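Local coordinates for lithostathine-1-alpha (Homo sapiens, PDB 1QDD), which might inhibit spontaneous calcium carbonate precipitation as a secreted C-type lectin-like protein, and may be associated with pancreas and brain regeneration, at residues A[48-52]-A[76-80]. The protein carries 1 engineered substitution. Sequence-based numbering, arbitrary orientation.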
ATOM      1  N   GLY A  48       1.838   9.683  -5.901  1.00 15.06           N
ATOM      2  CA  GLY A  48       1.209   8.772  -4.947  1.00 14.05           C
ATOM      3  C   GLY A  48       2.154   8.413  -3.817  1.00 11.97           C
ATOM      4  O   GLY A  48       3.123   9.099  -3.498  1.00 12.16           O
ATOM      5  N   ASN A  49       1.867   7.312  -3.124  1.00 10.68           N
ATOM      6  CA  ASN A  49       2.638   6.751  -2.034  1.00  9.78           C
ATOM      7  C   ASN A  49       2.341   5.241  -1.992  1.00  8.33           C
ATOM      8  O   ASN A  49       1.372   4.803  -2.610  1.00  8.66           O
ATOM      9  CB  ASN A  49       2.344   7.285  -0.631  0.53 10.27           C
ATOM     10  CG  ASN A  49       3.044   8.585  -0.311  0.53 10.86           C
ATOM     11  OD1 ASN A  49       2.365   9.627  -0.271  0.53 10.24           O
ATOM     12  ND2 ASN A  49       4.344   8.601  -0.078  0.53 10.20           N
ATOM     13  N   LEU A  50       3.143   4.485  -1.268  1.00  8.83           N
ATOM     14  CA  LEU A  50       2.788   3.102  -0.999  1.00  8.00           C
ATOM     15  C   LEU A  50       1.381   3.145  -0.394  1.00  8.29           C
ATOM     16  O   LEU A  50       1.013   4.088   0.336  1.00  9.51           O
ATOM     17  CB  LEU A  50       3.733   2.462   0.018  1.00  8.92           C
ATOM     18  CG  LEU A  50       5.072   1.940  -0.508  1.00  8.75           C
ATOM     19  CD1 LEU A  50       6.009   1.542   0.619  1.00 10.75           C
ATOM     20  CD2 LEU A  50       4.848   0.764  -1.465  1.00  9.91           C
ATOM     21  N   VAL A  51       0.577   2.129  -0.639  1.00  7.01           N
ATOM     22  CA  VAL A  51      -0.816   2.140  -0.212  1.00  8.04           C
ATOM     23  C   VAL A  51      -0.967   2.302   1.290  1.00  7.83           C
ATOM     24  O   VAL A  51      -0.274   1.667   2.081  1.00  8.75           O
ATOM     25  CB  VAL A  51      -1.539   0.885  -0.752  1.00  9.08           C
ATOM     26  CG1 VAL A  51      -1.016  -0.418  -0.184  1.00  9.78           C
ATOM     27  CG2 VAL A  51      -3.046   0.962  -0.561  1.00 10.36           C
ATOM     28  N   SER A  52      -1.960   3.103   1.681  1.00  8.10           N
ATOM     29  CA  SER A  52      -2.431   3.242   3.050  1.00  8.39           C
ATOM     30  C   SER A  52      -3.785   2.529   3.137  1.00  9.15           C
ATOM     31  O   SER A  52      -4.642   2.773   2.281  1.00 11.95           O
ATOM     32  CB  SER A  52      -2.635   4.679   3.503  0.53  7.21           C
ATOM     33  OG  SER A  52      -1.472   5.454   3.438  0.53 12.09           O
ATOM     34  N   VAL A  76       4.154  -8.546   0.064  1.00  7.31           N
ATOM     35  CA  VAL A  76       3.913  -7.340  -0.726  1.00  7.66           C
ATOM     36  C   VAL A  76       3.964  -6.112   0.185  1.00  6.97           C
ATOM     37  O   VAL A  76       3.232  -6.080   1.189  1.00  7.71           O
ATOM     38  CB  VAL A  76       2.564  -7.392  -1.470  1.00  7.34           C
ATOM     39  CG1 VAL A  76       2.312  -6.128  -2.283  1.00  8.95           C
ATOM     40  CG2 VAL A  76       2.487  -8.616  -2.386  1.00  9.19           C
ATOM     41  N   TRP A  77       4.744  -5.100  -0.130  1.00  6.71           N
ATOM     42  CA  TRP A  77       4.816  -3.911   0.733  1.00  6.68           C
ATOM     43  C   TRP A  77       3.555  -3.040   0.737  1.00  7.02           C
ATOM     44  O   TRP A  77       2.904  -2.821  -0.287  1.00  8.18           O
ATOM     45  CB  TRP A  77       5.944  -2.993   0.250  1.00  8.20           C
ATOM     46  CG  TRP A  77       7.383  -3.326   0.426  1.00  8.71           C
ATOM     47  CD1 TRP A  77       8.344  -3.306  -0.548  1.00  8.99           C
ATOM     48  CD2 TRP A  77       8.058  -3.688   1.636  1.00  8.52           C
ATOM     49  NE1 TRP A  77       9.565  -3.632  -0.015  1.00  9.47           N
ATOM     50  CE2 TRP A  77       9.419  -3.878   1.325  1.00  9.02           C
ATOM     51  CE3 TRP A  77       7.632  -3.884   2.956  1.00  9.01           C
ATOM     52  CZ2 TRP A  77      10.359  -4.240   2.292  1.00 10.61           C
ATOM     53  CZ3 TRP A  77       8.577  -4.226   3.911  1.00  9.34           C
ATOM     54  CH2 TRP A  77       9.923  -4.414   3.568  1.00 10.40           C
ATOM     55  N   ILE A  78       3.267  -2.516   1.930  1.00  7.18           N
ATOM     56  CA  ILE A  78       2.272  -1.467   2.159  1.00  7.13           C
ATOM     57  C   ILE A  78       3.013  -0.312   2.851  1.00  7.10           C
ATOM     58  O   ILE A  78       4.158  -0.454   3.271  1.00  7.75           O
ATOM     59  CB  ILE A  78       1.005  -1.898   2.877  1.00  8.37           C
ATOM     60  CG1 ILE A  78       1.286  -2.388   4.303  1.00  9.26           C
ATOM     61  CG2 ILE A  78       0.278  -2.976   2.071  1.00 10.58           C
ATOM     62  CD1 ILE A  78       0.037  -2.676   5.120  1.00 11.04           C
ATOM     63  N   GLY A  79       2.364   0.852   2.972  1.00  7.27           N
ATOM     64  CA  GLY A  79       3.012   2.046   3.482  1.00  7.48           C
ATOM     65  C   GLY A  79       3.238   2.249   4.959  1.00  7.05           C
ATOM     66  O   GLY A  79       3.517   3.405   5.348  1.00  8.52           O
ATOM     67  N   LEU A  80       3.095   1.249   5.798  1.00  6.99           N
ATOM     68  CA  LEU A  80       3.211   1.394   7.246  1.00  7.03           C
ATOM     69  C   LEU A  80       4.627   1.122   7.712  1.00  7.49           C
ATOM     70  O   LEU A  80       5.256   0.147   7.261  1.00  8.66           O
ATOM     71  CB  LEU A  80       2.201   0.495   7.961  1.00  8.34           C
ATOM     72  CG  LEU A  80       1.845   0.863   9.410  1.00  9.72           C
ATOM     73  CD1 LEU A  80       0.953   2.088   9.489  1.00 10.93           C
ATOM     74  CD2 LEU A  80       1.141  -0.296  10.113  1.00 11.31           C
TER
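Residues 48-52 and 76-80 meet near the point where each segment leaves its strand, rather than pairing along their lengths. A single backbone hydrogen bond joins them, from Gly79 N to Val51 O (2.9 Å, with an N-H...O angle of 159°), and the CA atoms of Leu50 and Gly79 approach to 4.6 Å. The chain turns a corner at Gly79, and the lack of a side chain matters here: a beta carbon would crowd the carbonyl oxygens of both Leu50 and Val51. Instead, Leu50 CB packs 3.6 Å from Gly79 CA. The long, wholly apolar side chain of Leu50 reaches onward, bringing CD1 3.8 Å from Ile78 O and CD2 4.3 Å from Trp77 CB. Val51 CG1 lies 3.6 Å from Ile78 CG2, a compact aliphatic contact between two beta-branched residues. The indole of Trp77 leads away from this junction, its NE1 hydrogen-bonded to Glu33 O, so that a large ring can be buried with its polar group satisfied. Trp77 to Leu80 are the WIGL motif of the C-type lectin fold, and the contact lies close to the centre of the chain. Strand 136-143 ties the junction together, pairing antiparallel with 49-50 and parallel with 75-78; helix 35-44 covers Leu50 through Trp35, Ala38 and Cys42, while Ile78 packs on Val116 and Leu118 of strand 115-119.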